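Local atomic coordinates of SUMO-1 cysteine protease S273R (African swine fever virus pig/Kenya/KEN-50/1950, PDB entry 6LJ9), a protein that acts as a cysteine endopeptidase that probably matures the viral pp220 and pp62 polyprotein precursors into core-shell proteins and dampens innate immune defences of the host. Residues Asn191-Gly195 with Pro196-Trp200; Gln206-Leu209 with Lys210-His213; Ser2-Glu5 with Lys6-Ser9; Thr255-Asp259 with Glu260-Lys264. One frame throughout, in Å; residues are numbered along the deposited sequence.

Contact 1. Residues Asn191-Gly195 with Pro196-Trp200; sequences NSPPG and PVIRW
Pro193 and Pro194 pack against Val197 and Ile198 where the chain turns into helix 195-208. The motif is a helix N-terminus with a hydrophobic staple: Pro193, just before the N-cap residue Pro194, meets Ile198 in the first turn. The helix belongs to a beta-alpha-beta crossover between strands 181-186 and 215-220. The end of Ile198 carries the staple. Its CD1 lies 3.9 Å from Pro193 CG and is equally close to CB of the same ring, so the methyl covers one corner of the proline. The two side chains cross at a slant. Val197 offers one methyl to each proline. Its CG1 points opposite the backbone N (chi1 176°) and meets Pro193 CB at 3.9 Å. The other branch, CG2, lies beside the N and touches Pro194 CD at 3.7 Å. Pro193, Pro194 and Val197 all rest on Tyr185 of strand 181-186. Pro194 also lies about 6 Å, side chain to side chain, from Asn187, an inferred active-site residue, so this turn lies close to the catalytic region.

Proline has no side-chain acceptor to offer at the N-cap. The backbone opens the helix instead. Ile198 N donates to Pro194 O at 3.1 Å, in the carbonyl plane. Arg199 N follows with a fairly straight bond of 3.0 Å to Gly195 O (161° at the hydrogen). The Arg199 side chain then runs back past the same carbonyl, with CG 3.3 Å from Gly195 O.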
loop_
_atom_site.group_PDB
_atom_site.type_symbol
_atom_site.label_atom_id
_atom_site.label_comp_id
_atom_site.label_asym_id
_atom_site.label_seq_id
_atom_site.Cartn_x
_atom_site.Cartn_y
_atom_site.Cartn_z
ATOM N N ASN B 191 -30.214 -7.723 -2.241
ATOM C CA ASN B 191 -30.708 -9.023 -1.812
ATOM C C ASN B 191 -29.694 -9.698 -0.894
ATOM O O ASN B 191 -28.483 -9.599 -1.108
ATOM C CB ASN B 191 -31.004 -9.918 -3.016
ATOM C CG ASN B 191 -32.136 -9.384 -3.873
ATOM O OD1 ASN B 191 -33.149 -8.909 -3.360
ATOM N ND2 ASN B 191 -31.966 -9.455 -5.189
ATOM N N SER B 192 -30.207 -10.393 0.125
ATOM C CA SER B 192 -29.366 -11.018 1.133
ATOM C C SER B 192 -28.465 -12.084 0.504
ATOM O O SER B 192 -28.770 -12.615 -0.566
ATOM C CB SER B 192 -30.239 -11.634 2.227
ATOM O OG SER B 192 -31.040 -10.644 2.850
ATOM N N PRO B 193 -27.338 -12.406 1.151
ATOM C CA PRO B 193 -26.437 -13.403 0.577
ATOM C C PRO B 193 -27.069 -14.785 0.613
ATOM O O PRO B 193 -27.840 -15.103 1.532
ATOM C CB PRO B 193 -25.200 -13.334 1.494
ATOM C CG PRO B 193 -25.355 -12.095 2.301
ATOM C CD PRO B 193 -26.817 -11.848 2.409
ATOM N N PRO B 194 -26.775 -15.630 -0.372
ATOM C CA PRO B 194 -27.234 -17.020 -0.300
ATOM C C PRO B 194 -26.591 -17.746 0.872
ATOM O O PRO B 194 -25.542 -17.349 1.388
ATOM C CB PRO B 194 -26.787 -17.616 -1.641
ATOM C CG PRO B 194 -26.606 -16.436 -2.542
ATOM C CD PRO B 194 -26.119 -15.330 -1.654
ATOM N N GLY B 195 -27.250 -18.821 1.296
ATOM C CA GLY B 195 -26.778 -19.656 2.379
ATOM C C GLY B 195 -25.315 -20.051 2.277
ATOM O O GLY B 195 -24.542 -19.872 3.223
ATOM N N PRO B 196 -24.910 -20.617 1.134
ATOM C CA PRO B 196 -23.488 -20.964 0.968
ATOM C C PRO B 196 -22.546 -19.788 1.157
ATOM O O PRO B 196 -21.444 -19.967 1.689
ATOM C CB PRO B 196 -23.437 -21.520 -0.461
ATOM C CG PRO B 196 -24.794 -22.086 -0.676
ATOM C CD PRO B 196 -25.741 -21.175 0.050
ATOM N N VAL B 197 -22.943 -18.585 0.742
ATOM C CA VAL B 197 -22.101 -17.416 0.974
ATOM C C VAL B 197 -21.978 -17.137 2.466
ATOM O O VAL B 197 -20.900 -16.779 2.959
ATOM C CB VAL B 197 -22.649 -16.198 0.206
ATOM C CG1 VAL B 197 -21.837 -14.953 0.528
ATOM C CG2 VAL B 197 -22.635 -16.470 -1.292
ATOM N N ILE B 198 -23.071 -17.315 3.212
ATOM C CA ILE B 198 -23.038 -17.096 4.657
ATOM C C ILE B 198 -22.068 -18.066 5.325
ATOM O O ILE B 198 -21.276 -17.675 6.192
ATOM C CB ILE B 198 -24.457 -17.212 5.247
ATOM C CG1 ILE B 198 -25.358 -16.103 4.697
ATOM C CG2 ILE B 198 -24.414 -17.161 6.768
ATOM C CD1 ILE B 198 -24.978 -14.713 5.168
ATOM N N ARG B 199 -22.108 -19.341 4.929
ATOM C CA ARG B 199 -21.196 -20.323 5.513
ATOM C C ARG B 199 -19.743 -19.960 5.234
ATOM O O ARG B 199 -18.878 -20.104 6.107
ATOM C CB ARG B 199 -21.498 -21.721 4.975
ATOM C CG ARG B 199 -22.951 -22.143 5.081
ATOM C CD ARG B 199 -23.178 -23.427 4.307
ATOM N NE ARG B 199 -24.540 -23.525 3.796
ATOM C CZ ARG B 199 -24.905 -24.324 2.800
ATOM N NH1 ARG B 199 -24.004 -25.091 2.201
ATOM N NH2 ARG B 199 -26.167 -24.350 2.396
ATOM N N TRP B 200 -19.457 -19.486 4.018
ATOM C CA TRP B 200 -18.094 -19.096 3.673
ATOM C C TRP B 200 -17.634 -17.901 4.502
ATOM O O TRP B 200 -16.502 -17.887 5.001
ATOM C CB TRP B 200 -17.998 -18.784 2.179
ATOM C CG TRP B 200 -16.607 -18.465 1.723
ATOM C CD1 TRP B 200 -15.683 -19.345 1.239
ATOM C CD2 TRP B 200 -15.982 -17.177 1.709
ATOM N NE1 TRP B 200 -14.520 -18.684 0.924
ATOM C CE2 TRP B 200 -14.678 -17.352 1.204
ATOM C CE3 TRP B 200 -16.396 -15.893 2.075
ATOM C CZ2 TRP B 200 -13.786 -16.291 1.055
ATOM C CZ3 TRP B 200 -15.510 -14.840 1.927
ATOM C CH2 TRP B 200 -14.219 -15.047 1.421
#

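Contact 2. Residues Gln206-Leu209 with Lys210-His213; sequences QQLL and KIHH
Lys210 N bonds to Gln207 O and Ile211 N to Leu208 O, each to the residue three back, which makes a tightened turn at the helix exit. The turn leads off helix 195-208 toward strand 215-220, the return half of a beta-alpha-beta crossover. Lys210 N lies 3.1 Å from Gln207 O. Ile211 N lies 3.2 Å from Leu208 O. In each bond, the donor sits well above the carbonyl plane. Leu208 O takes a second, weak bond from His212 N.

Lys210 doubles back along the turn. A bend at chi3 (-63°) brings its CE to 3.3 Å from Gln207 O, while CG passes 3.5 Å from Gln206 O. Ile211 sets CG1 between its backbone N and carbonyl carbon (chi1 65°). That branch lies over Leu208 O, at 3.6 Å from CG1. The ends of Leu208 and Ile211 meet only loosely, and both side chains pack on Trp181 of strand 181-186. His212 swings its ring away from the turn. The ring stacks with Trp181, and its NE2 is hydrogen-bonded to Asp179 O. His213 packs on Thr250 of the second subunit.

Leu209 meets the carbonyl of His212 through CA and CD2. Its CA-H makes a bent contact with His212 O, CA 3.4 Å from that oxygen, and its methyl CD2 lies 3.8 Å from the same atom.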
loop_
_atom_site.group_PDB
_atom_site.type_symbol
_atom_site.label_atom_id
_atom_site.label_comp_id
_atom_site.label_asym_id
_atom_site.label_seq_id
_atom_site.Cartn_x
_atom_site.Cartn_y
_atom_site.Cartn_z
ATOM N N GLN B 206 -13.983 -17.351 11.589
ATOM C CA GLN B 206 -13.326 -18.188 12.589
ATOM C C GLN B 206 -11.827 -18.275 12.338
ATOM O O GLN B 206 -11.031 -18.292 13.284
ATOM C CB GLN B 206 -13.948 -19.583 12.606
ATOM C CG GLN B 206 -15.309 -19.638 13.265
ATOM C CD GLN B 206 -15.271 -19.201 14.715
ATOM O OE1 GLN B 206 -14.372 -19.580 15.466
ATOM N NE2 GLN B 206 -16.245 -18.391 15.115
ATOM N N GLN B 207 -11.425 -18.338 11.067
ATOM C CA GLN B 207 -10.003 -18.344 10.740
ATOM C C GLN B 207 -9.338 -17.045 11.179
ATOM O O GLN B 207 -8.292 -17.060 11.839
ATOM C CB GLN B 207 -9.809 -18.567 9.240
ATOM C CG GLN B 207 -10.190 -19.956 8.757
ATOM C CD GLN B 207 -9.922 -20.152 7.277
ATOM O OE1 GLN B 207 -9.851 -19.188 6.513
ATOM N NE2 GLN B 207 -9.766 -21.404 6.866
ATOM N N LEU B 208 -9.942 -15.907 10.831
ATOM C CA LEU B 208 -9.342 -14.619 11.165
ATOM C C LEU B 208 -9.384 -14.342 12.662
ATOM O O LEU B 208 -8.548 -13.587 13.171
ATOM C CB LEU B 208 -10.042 -13.501 10.393
ATOM C CG LEU B 208 -9.805 -13.520 8.882
ATOM C CD1 LEU B 208 -10.532 -12.370 8.206
ATOM C CD2 LEU B 208 -8.314 -13.471 8.581
ATOM N N LEU B 209 -10.336 -14.938 13.383
ATOM C CA LEU B 209 -10.375 -14.789 14.834
ATOM C C LEU B 209 -9.200 -15.466 15.526
ATOM O O LEU B 209 -9.023 -15.271 16.734
ATOM C CB LEU B 209 -11.688 -15.344 15.388
ATOM C CG LEU B 209 -12.896 -14.406 15.354
ATOM C CD1 LEU B 209 -14.147 -15.126 15.830
ATOM C CD2 LEU B 209 -12.632 -13.169 16.199
ATOM N N LYS B 210 -8.404 -16.255 14.799
ATOM C CA LYS B 210 -7.211 -16.872 15.365
ATOM C C LYS B 210 -6.012 -15.930 15.373
ATOM O O LYS B 210 -5.082 -16.140 16.159
ATOM C CB LYS B 210 -6.858 -18.150 14.592
ATOM C CG LYS B 210 -7.931 -19.238 14.629
ATOM C CD LYS B 210 -7.470 -20.478 13.879
ATOM C CE LYS B 210 -7.247 -20.167 12.399
ATOM N NZ LYS B 210 -6.520 -21.239 11.679
ATOM N N ILE B 211 -6.011 -14.900 14.525
ATOM C CA ILE B 211 -4.912 -13.945 14.455
ATOM C C ILE B 211 -5.354 -12.518 14.736
ATOM O O ILE B 211 -4.512 -11.614 14.744
ATOM C CB ILE B 211 -4.188 -14.016 13.094
ATOM C CG1 ILE B 211 -5.124 -13.573 11.969
ATOM C CG2 ILE B 211 -3.676 -15.423 12.831
ATOM C CD1 ILE B 211 -4.453 -13.519 10.616
ATOM N N HIS B 212 -6.646 -12.281 14.959
ATOM C CA HIS B 212 -7.135 -10.949 15.287
ATOM C C HIS B 212 -8.313 -11.075 16.240
ATOM O O HIS B 212 -8.961 -12.121 16.325
ATOM C CB HIS B 212 -7.542 -10.163 14.033
ATOM C CG HIS B 212 -7.695 -8.691 14.267
ATOM N ND1 HIS B 212 -6.673 -7.904 14.752
ATOM C CD2 HIS B 212 -8.751 -7.863 14.081
ATOM C CE1 HIS B 212 -7.092 -6.655 14.855
ATOM N NE2 HIS B 212 -8.349 -6.604 14.453
ATOM N N HIS B 213 -8.590 -9.984 16.952
ATOM C CA HIS B 213 -9.575 -9.997 18.022
ATOM C C HIS B 213 -10.949 -9.492 17.601
ATOM O O HIS B 213 -11.943 -9.852 18.241
ATOM C CB HIS B 213 -9.068 -9.161 19.204
ATOM C CG HIS B 213 -8.619 -7.784 18.825
ATOM N ND1 HIS B 213 -9.503 -6.774 18.511
ATOM C CD2 HIS B 213 -7.380 -7.249 18.711
ATOM C CE1 HIS B 213 -8.828 -5.676 18.221
ATOM N NE2 HIS B 213 -7.539 -5.937 18.334
#

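Contact 3. Residues Ser2-Glu5 with Lys6-Ser9; sequences SILE and KITS
Leu4 and Ile7 meet through their end methyls, CD1 to CD1, at 4.0 Å. A chi1 of 67° folds CG1 of Ile7 back over its own backbone and the preceding turn. CG1 therefore also lies 3.5 Å from Leu4 O. Leu4 starts out away from residues 6-9, but with CG opposite its backbone N (chi1 -162°) its end comes back to the isoleucine. A looser touch joins Ile3 and Lys6. The Ile3 branch methyl CG2 lies 4.1 Å from Lys6 CD, part-way along an extended lysine chain. Nearer the backbone, Lys6 CB sits 3.2 Å from Ile3 O.

That same carbonyl accepts the backbone bond of the turn, from Lys6 N at 3.0 Å. The N-H comes from above the carbonyl plane, 74° out of it. Such a bond, three residues back, suits the short, weakly bonded helix 3-6 at the N-terminus. A water lies beyond it, 2.9 Å from Ser9 O and close to Leu4 O. It has more acceptors nearby than protons to give, so the bridge between these two carbonyls is uncertain.

The next shell comes from two longer helices. Phe238 of helix 232-244 and Phe265 of helix 259-269 both pack on Leu4 and Ile7. At the start of the short helix, Glu261 OE2 accepts from Ser2 N and, weakly, from Ile3 N and Leu4 N; its negative charge would suit the helix dipole there. Past the turn, Thr8 N is hydrogen-bonded to Asp245 OD2, and Ser9 OG to His268 ND1.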
loop_
_atom_site.group_PDB
_atom_site.type_symbol
_atom_site.label_atom_id
_atom_site.label_comp_id
_atom_site.label_asym_id
_atom_site.label_seq_id
_atom_site.Cartn_x
_atom_site.Cartn_y
_atom_site.Cartn_z
ATOM N N SER B 2 -19.560 11.964 -8.653
ATOM C CA SER B 2 -19.168 12.340 -7.299
ATOM C C SER B 2 -18.226 11.305 -6.691
ATOM O O SER B 2 -17.037 11.564 -6.507
ATOM C CB SER B 2 -20.401 12.511 -6.411
ATOM O OG SER B 2 -21.223 13.565 -6.880
ATOM N N ILE B 3 -18.775 10.129 -6.378
ATOM C CA ILE B 3 -17.977 9.061 -5.789
ATOM C C ILE B 3 -16.955 8.516 -6.778
ATOM O O ILE B 3 -15.937 7.948 -6.365
ATOM C CB ILE B 3 -18.901 7.946 -5.270
ATOM C CG1 ILE B 3 -20.104 8.563 -4.557
ATOM C CG2 ILE B 3 -18.151 7.018 -4.325
ATOM C CD1 ILE B 3 -21.338 7.700 -4.585
ATOM N N LEU B 4 -17.199 8.675 -8.081
ATOM C CA LEU B 4 -16.202 8.277 -9.067
ATOM C C LEU B 4 -14.956 9.148 -8.976
ATOM O O LEU B 4 -13.852 8.685 -9.286
ATOM C CB LEU B 4 -16.799 8.336 -10.473
ATOM C CG LEU B 4 -16.060 7.554 -11.561
ATOM C CD1 LEU B 4 -15.982 6.083 -11.189
ATOM C CD2 LEU B 4 -16.737 7.732 -12.910
ATOM N N GLU B 5 -15.110 10.404 -8.547
ATOM C CA GLU B 5 -13.957 11.258 -8.294
ATOM C C GLU B 5 -13.180 10.827 -7.057
ATOM O O GLU B 5 -11.994 11.153 -6.942
ATOM C CB GLU B 5 -14.397 12.714 -8.134
ATOM C CG GLU B 5 -15.067 13.320 -9.356
ATOM C CD GLU B 5 -15.420 14.781 -9.152
ATOM O OE1 GLU B 5 -15.030 15.348 -8.108
ATOM O OE2 GLU B 5 -16.087 15.363 -10.032
ATOM N N LYS B 6 -13.820 10.106 -6.134
ATOM C CA LYS B 6 -13.147 9.701 -4.903
ATOM C C LYS B 6 -12.003 8.734 -5.186
ATOM O O LYS B 6 -10.878 8.932 -4.712
ATOM C CB LYS B 6 -14.148 9.070 -3.935
ATOM C CG LYS B 6 -14.845 10.048 -3.007
ATOM C CD LYS B 6 -15.650 9.301 -1.954
ATOM C CE LYS B 6 -16.119 10.229 -0.846
ATOM N NZ LYS B 6 -16.801 9.478 0.244
ATOM N N ILE B 7 -12.274 7.677 -5.953
ATOM C CA ILE B 7 -11.290 6.627 -6.195
ATOM C C ILE B 7 -10.176 7.157 -7.088
ATOM O O ILE B 7 -10.278 8.255 -7.647
ATOM C CB ILE B 7 -11.948 5.374 -6.803
ATOM C CG1 ILE B 7 -12.456 5.659 -8.218
ATOM C CG2 ILE B 7 -13.084 4.888 -5.912
ATOM C CD1 ILE B 7 -13.164 4.482 -8.857
ATOM N N THR B 8 -9.106 6.375 -7.233
ATOM C CA THR B 8 -7.871 6.838 -7.851
ATOM C C THR B 8 -7.745 6.455 -9.323
ATOM O O THR B 8 -6.690 6.693 -9.922
ATOM C CB THR B 8 -6.666 6.298 -7.075
ATOM O OG1 THR B 8 -6.662 4.867 -7.125
ATOM C CG2 THR B 8 -6.726 6.746 -5.621
ATOM N N SER B 9 -8.783 5.877 -9.920
ATOM C CA SER B 9 -8.721 5.475 -11.317
ATOM C C SER B 9 -9.094 6.636 -12.236
ATOM O O SER B 9 -9.515 7.707 -11.795
ATOM C CB SER B 9 -9.634 4.280 -11.574
ATOM O OG SER B 9 -10.967 4.573 -11.202
HETATM O O HOH W 1 -11.608 9.200 -10.381
#

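Contact 4. Residues Thr255-Asp259 with Glu260-Lys264; sequences TRITD and EEMYK
Ile257 and Met262, a selenomethionine, make the apolar part of the contact. The branch methyl Ile257 CG2 meets Met262 CE at 3.6 Å. Met262 reaches this methyl because its chain bends at chi2 (-65°) and again at chi3, which folds CE back toward the loop. Both residues also pack on Phe238 of helix 232-244.

Hydrogen bonds start the helix. Thr258 OG1 accepts from Glu261 N at 3.1 Å, with a nearly straight N-H (163° at the hydrogen). The hydroxyl of Thr258 faces that N-H because chi1, at 68°, tucks OG1 in over the main chain. Two backbone bonds follow, Met262 N to Thr258 O at 3.3 Å and Tyr263 N to Asp259 O at 2.8 Å. Thr258 is thus the N-cap of helix 259-269. The Ile257-Met262 pair around it is a hydrophobic staple, joining the residue before the cap to the fourth residue of the helix.

One water links polar side chains outside the cap. It lies 3.2 Å from Thr258 OG1 and also donates to Glu260 OE1.

Charged groups pair within each segment. Arg256 NH2 forms a salt bridge with Asp259 OD1 at 3.6 Å. The pair Lys264 NZ and Glu260 OE2 is long, at 3.9 Å. The Asp259 carboxylate has further partners in a neighbouring loop: OD2 bonds to Ser228 OG and OD1 to Arg227 N. Asp259 also touches Gln226, which is predicted to bind substrate.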
loop_
_atom_site.group_PDB
_atom_site.type_symbol
_atom_site.label_atom_id
_atom_site.label_comp_id
_atom_site.label_asym_id
_atom_site.label_seq_id
_atom_site.Cartn_x
_atom_site.Cartn_y
_atom_site.Cartn_z
ATOM N N THR B 255 -25.822 5.839 1.100
ATOM C CA THR B 255 -25.955 6.718 -0.055
ATOM C C THR B 255 -26.032 5.884 -1.325
ATOM O O THR B 255 -25.228 4.965 -1.519
ATOM C CB THR B 255 -24.785 7.701 -0.139
ATOM O OG1 THR B 255 -24.656 8.398 1.106
ATOM C CG2 THR B 255 -25.021 8.710 -1.253
ATOM N N ARG B 256 -26.990 6.209 -2.189
ATOM C CA ARG B 256 -27.206 5.431 -3.399
ATOM C C ARG B 256 -26.165 5.774 -4.458
ATOM O O ARG B 256 -25.744 6.927 -4.595
ATOM C CB ARG B 256 -28.613 5.672 -3.951
ATOM C CG ARG B 256 -28.928 4.838 -5.183
ATOM C CD ARG B 256 -30.328 5.077 -5.721
ATOM N NE ARG B 256 -30.583 4.233 -6.886
ATOM C CZ ARG B 256 -30.312 4.585 -8.139
ATOM N NH1 ARG B 256 -29.783 5.773 -8.394
ATOM N NH2 ARG B 256 -30.569 3.752 -9.136
ATOM N N ILE B 257 -25.746 4.755 -5.206
ATOM C CA ILE B 257 -24.799 4.899 -6.303
ATOM C C ILE B 257 -25.527 4.529 -7.589
ATOM O O ILE B 257 -26.043 3.410 -7.718
ATOM C CB ILE B 257 -23.552 4.027 -6.092
ATOM C CG1 ILE B 257 -22.840 4.434 -4.800
ATOM C CG2 ILE B 257 -22.611 4.148 -7.274
ATOM C CD1 ILE B 257 -21.599 3.628 -4.504
ATOM N N THR B 258 -25.569 5.463 -8.533
ATOM C CA THR B 258 -26.422 5.342 -9.705
ATOM C C THR B 258 -25.788 4.449 -10.770
ATOM O O THR B 258 -24.573 4.229 -10.801
ATOM C CB THR B 258 -26.712 6.720 -10.299
ATOM O OG1 THR B 258 -25.508 7.266 -10.853
ATOM C CG2 THR B 258 -27.232 7.664 -9.225
ATOM N N ASP B 259 -26.646 3.928 -11.654
ATOM C CA ASP B 259 -26.165 3.166 -12.802
ATOM C C ASP B 259 -25.394 4.052 -13.772
ATOM O O ASP B 259 -24.498 3.569 -14.475
ATOM C CB ASP B 259 -27.334 2.490 -13.520
ATOM C CG ASP B 259 -28.107 1.542 -12.621
ATOM O OD1 ASP B 259 -28.945 2.021 -11.825
ATOM O OD2 ASP B 259 -27.884 0.316 -12.713
ATOM N N GLU B 260 -25.730 5.343 -13.828
ATOM C CA GLU B 260 -24.987 6.270 -14.676
ATOM C C GLU B 260 -23.532 6.371 -14.242
ATOM O O GLU B 260 -22.622 6.354 -15.080
ATOM C CB GLU B 260 -25.649 7.645 -14.650
ATOM C CG GLU B 260 -24.915 8.707 -15.445
ATOM C CD GLU B 260 -25.471 10.096 -15.201
ATOM O OE1 GLU B 260 -26.215 10.272 -14.213
ATOM O OE2 GLU B 260 -25.165 11.010 -15.995
ATOM N N GLU B 261 -23.294 6.480 -12.933
ATOM C CA GLU B 261 -21.925 6.517 -12.430
ATOM C C GLU B 261 -21.185 5.216 -12.712
ATOM O O GLU B 261 -19.972 5.230 -12.949
ATOM C CB GLU B 261 -21.929 6.809 -10.929
ATOM C CG GLU B 261 -21.317 8.145 -10.546
ATOM C CD GLU B 261 -21.546 8.483 -9.087
ATOM O OE1 GLU B 261 -22.702 8.372 -8.626
ATOM O OE2 GLU B 261 -20.570 8.851 -8.398
HETATM N N MSE B 262 -21.889 4.089 -12.697
HETATM C CA MSE B 262 -21.257 2.798 -12.942
HETATM C C MSE B 262 -21.010 2.567 -14.426
HETATM O O MSE B 262 -20.065 1.876 -14.803
HETATM C CB MSE B 262 -22.109 1.669 -12.368
HETATM C CG MSE B 262 -22.292 1.743 -10.863
HETATM SE SE MSE B 262 -20.628 1.497 -9.874
HETATM C CE MSE B 262 -20.053 3.357 -9.710
ATOM N N TYR B 263 -21.869 3.143 -15.271
ATOM C CA TYR B 263 -21.625 3.073 -16.708
ATOM C C TYR B 263 -20.390 3.878 -17.088
ATOM O O TYR B 263 -19.623 3.472 -17.969
ATOM C CB TYR B 263 -22.848 3.565 -17.480
ATOM C CG TYR B 263 -22.691 3.462 -18.980
ATOM C CD1 TYR B 263 -22.848 2.244 -19.632
ATOM C CD2 TYR B 263 -22.384 4.579 -19.747
ATOM C CE1 TYR B 263 -22.704 2.143 -21.002
ATOM C CE2 TYR B 263 -22.239 4.487 -21.119
ATOM C CZ TYR B 263 -22.401 3.266 -21.741
ATOM O OH TYR B 263 -22.258 3.167 -23.106
ATOM N N LYS B 264 -20.182 5.023 -16.433
ATOM C CA LYS B 264 -18.954 5.780 -16.645
ATOM C C LYS B 264 -17.747 5.051 -16.072
ATOM O O LYS B 264 -16.622 5.252 -16.544
ATOM C CB LYS B 264 -19.077 7.171 -16.025
ATOM C CG LYS B 264 -20.095 8.073 -16.705
ATOM C CD LYS B 264 -20.181 9.423 -16.010
ATOM C CE LYS B 264 -21.169 10.342 -16.708
ATOM N NZ LYS B 264 -21.316 11.643 -15.997
HETATM O O HOH W 2 -26.437 10.151 -11.713
#

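Contacts 1 and 2 belong to the same helix, 195-208, and lie on the surface near its two ends, with centres 20 Å apart. Contacts 3 and 4 are partly buried, and they touch each other. There Ile3 CD1 packs on Ile257 CG1, at 3.6 Å. Contacts 1 and 4 are both helix starts with a hydrophobic staple, but a proline stands at the N-cap in the first and a threonine that uses its hydroxyl in the second. Contacts 2 and 3 rely on bonds three residues back. Charge pairs mark contact 4, whereas contact 1 is mainly proline and aliphatic packing.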